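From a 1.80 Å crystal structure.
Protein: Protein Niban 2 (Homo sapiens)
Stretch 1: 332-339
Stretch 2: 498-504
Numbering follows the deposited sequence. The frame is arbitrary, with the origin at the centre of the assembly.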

# COMPACT_ATOMS: atom_id res chain seq x y z
N VAL A 332 -2.08 -27.32 -17.74
CA VAL A 332 -2.27 -28.43 -16.81
C VAL A 332 -2.16 -27.95 -15.37
O VAL A 332 -2.93 -28.36 -14.50
N CYS A 333 -1.20 -27.04 -15.11
CA CYS A 333 -0.99 -26.59 -13.74
C CYS A 333 -2.17 -25.75 -13.27
O CYS A 333 -2.61 -25.87 -12.12
N VAL A 334 -2.73 -24.93 -14.16
CA VAL A 334 -3.93 -24.17 -13.80
C VAL A 334 -5.10 -25.10 -13.53
O VAL A 334 -5.83 -24.95 -12.55
N ARG A 335 -5.31 -26.08 -14.42
CA ARG A 335 -6.47 -26.95 -14.29
C ARG A 335 -6.40 -27.75 -12.99
O ARG A 335 -7.40 -27.90 -12.29
N ASN A 336 -5.21 -28.24 -12.65
CA ASN A 336 -5.07 -29.14 -11.52
C ASN A 336 -4.87 -28.43 -10.19
O ASN A 336 -5.29 -28.95 -9.15
N HIS A 337 -4.25 -27.25 -10.20
CA HIS A 337 -3.75 -26.66 -8.97
C HIS A 337 -4.20 -25.24 -8.70
O HIS A 337 -3.92 -24.73 -7.61
N VAL A 338 -4.90 -24.58 -9.63
CA VAL A 338 -5.36 -23.21 -9.43
C VAL A 338 -6.87 -23.15 -9.56
O VAL A 338 -7.56 -22.70 -8.65
N GLN A 339 -7.37 -23.55 -10.73
CA GLN A 339 -8.80 -23.50 -11.01
C GLN A 339 -9.68 -24.04 -9.88
O GLN A 339 -10.70 -23.40 -9.57
N ILE A 498 -2.45 -13.62 -6.43
CA ILE A 498 -2.25 -14.87 -5.70
C ILE A 498 -1.86 -16.01 -6.64
O ILE A 498 -0.98 -16.82 -6.32
N SER A 499 -2.48 -16.08 -7.81
CA SER A 499 -2.33 -17.26 -8.66
C SER A 499 -1.07 -17.22 -9.52
O SER A 499 -0.42 -18.25 -9.74
N ILE A 500 -0.70 -16.05 -10.04
CA ILE A 500 0.40 -16.01 -11.01
C ILE A 500 1.74 -16.30 -10.33
O ILE A 500 2.52 -17.10 -10.86
N PRO A 501 2.06 -15.73 -9.16
CA PRO A 501 3.34 -16.10 -8.52
C PRO A 501 3.44 -17.58 -8.23
O PRO A 501 4.52 -18.18 -8.32
N PHE A 502 2.30 -18.20 -7.88
CA PHE A 502 2.27 -19.64 -7.69
C PHE A 502 2.65 -20.38 -8.97
O PHE A 502 3.50 -21.28 -8.95
N LEU A 503 2.03 -20.02 -10.09
CA LEU A 503 2.31 -20.67 -11.36
C LEU A 503 3.75 -20.46 -11.79
O LEU A 503 4.42 -21.38 -12.27
N LEU A 504 4.24 -19.22 -11.66
CA LEU A 504 5.60 -18.94 -12.08
C LEU A 504 6.60 -19.76 -11.29
O LEU A 504 7.58 -20.27 -11.86

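The two stretches are far apart in sequence but meet through side chains alone. No hydrogen bond crosses between them, and the contact is almost wholly apolar. The helix axes stay 10.8 Å apart at closest approach, with their directions 120° apart, so the side chains must fill the gap.

Leu503 is the main bump. Its CA-to-CB bond points sideways, but the m, t rotamer (chi1 -72°, chi2 167°) brings its end nearer to stretch 1. There it fits a hollow lined by Cys333, Val334 and Val338. Leu503 CD2 lies 3.5 Å from Cys333 SG and 3.7 Å from Val338 CG2. Val334 CG2 lies 3.7 Å from Leu503 CD1 and 3.8 Å from Leu503 CD2, so both methyls reach it. The three lining residues are all t at chi1. Cys333 and Val338 point toward stretch 2, while Val334 points sideways. Leu503 has the largest area covered by the opposing stretch.

Phe502 is the second bump. It points toward stretch 1 with chi1 t (174°) and chi2 83°. CD2, CE2 and the tip atom CZ of the ring meet stretch 1. His337 CB sits at the ring edge, 3.8 Å from Phe502 CE2. His337 is m at chi1, and its imidazole extends beyond this contact. Val338 CG2 is 4.0 Å from Phe502 CD2, and Cys333 SG is 4.3 Å from Phe502 CE2. Both approach obliquely. The sulfur is 5.5 Å from the ring centroid, 61° off the normal.

Val338 follows the helical turns and links both bumps. Its CG2 touches Phe502 and Leu503, while Val338 CG1 lies 3.8 Å from Ser499 CB. Ser499 is small, and here the backbones come close: Val338 CA and Ser499 CA are 6.7 Å apart. Ser499 is p at chi1, and its hydroxyl is hydrogen-bonded elsewhere in the structure. Ile500 points away.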

# COMPACT_ATOMS: atom_id res chain seq x y z
CB VAL A 332 -1.25 -29.56 -17.10
CG1 VAL A 332 -1.26 -30.57 -15.94
CG2 VAL A 332 -1.57 -30.25 -18.42
CB CYS A 333 0.35 -25.84 -13.65
SG CYS A 333 0.83 -25.31 -11.96
CB VAL A 334 -4.28 -23.15 -14.90
CG1 VAL A 334 -5.66 -22.57 -14.65
CG2 VAL A 334 -3.23 -22.05 -14.96
CB ARG A 335 -6.58 -27.90 -15.48
CG ARG A 335 -7.92 -27.79 -16.22
CD ARG A 335 -7.78 -28.16 -17.70
NE ARG A 335 -6.87 -29.28 -17.88
CZ ARG A 335 -6.03 -29.42 -18.90
NH1 ARG A 335 -5.24 -30.47 -18.95
NH2 ARG A 335 -6.01 -28.51 -19.87
CB ASN A 336 -3.91 -30.10 -11.75
CG ASN A 336 -4.15 -31.03 -12.92
OD1 ASN A 336 -5.19 -30.95 -13.57
ND2 ASN A 336 -3.18 -31.90 -13.20
CB HIS A 337 -2.20 -26.71 -8.97
CG HIS A 337 -1.65 -28.09 -9.14
ND1 HIS A 337 -1.80 -29.07 -8.19
CD2 HIS A 337 -0.97 -28.66 -10.17
CE1 HIS A 337 -1.23 -30.19 -8.62
NE2 HIS A 337 -0.73 -29.97 -9.82
CB VAL A 338 -4.71 -22.23 -10.42
CG1 VAL A 338 -5.15 -20.81 -10.10
CG2 VAL A 338 -3.20 -22.35 -10.40
CB GLN A 339 -9.09 -24.23 -12.32
CG GLN A 339 -10.46 -23.97 -12.91
CD GLN A 339 -11.58 -24.71 -12.19
OE1 GLN A 339 -11.46 -25.90 -11.90
NE2 GLN A 339 -12.66 -24.00 -11.89
CB ILE A 498 -3.51 -15.23 -4.89
CG1 ILE A 498 -3.68 -14.27 -3.70
CG2 ILE A 498 -3.45 -16.69 -4.43
CD1 ILE A 498 -5.10 -14.15 -3.20
CB SER A 499 -3.58 -17.43 -9.52
OG SER A 499 -3.72 -16.34 -10.41
CB ILE A 500 0.42 -14.68 -11.79
CG1 ILE A 500 -0.77 -14.64 -12.76
CG2 ILE A 500 1.70 -14.54 -12.58
CD1 ILE A 500 -0.88 -13.33 -13.51
CB PRO A 501 3.36 -15.28 -7.23
CG PRO A 501 2.47 -14.12 -7.52
CD PRO A 501 1.36 -14.70 -8.37
CB PHE A 502 0.87 -20.05 -7.22
CG PHE A 502 0.67 -21.53 -7.13
CD1 PHE A 502 1.08 -22.22 -6.00
CD2 PHE A 502 0.08 -22.24 -8.17
CE1 PHE A 502 0.91 -23.60 -5.91
CE2 PHE A 502 -0.10 -23.61 -8.09
CZ PHE A 502 0.32 -24.29 -6.95
CB LEU A 503 1.36 -20.15 -12.43
CG LEU A 503 -0.09 -20.58 -12.34
CD1 LEU A 503 -0.90 -19.71 -13.28
CD2 LEU A 503 -0.24 -22.06 -12.68
CB LEU A 504 5.89 -17.44 -11.94
CG LEU A 504 5.11 -16.55 -12.91
CD1 LEU A 504 5.44 -15.09 -12.64
CD2 LEU A 504 5.41 -16.92 -14.37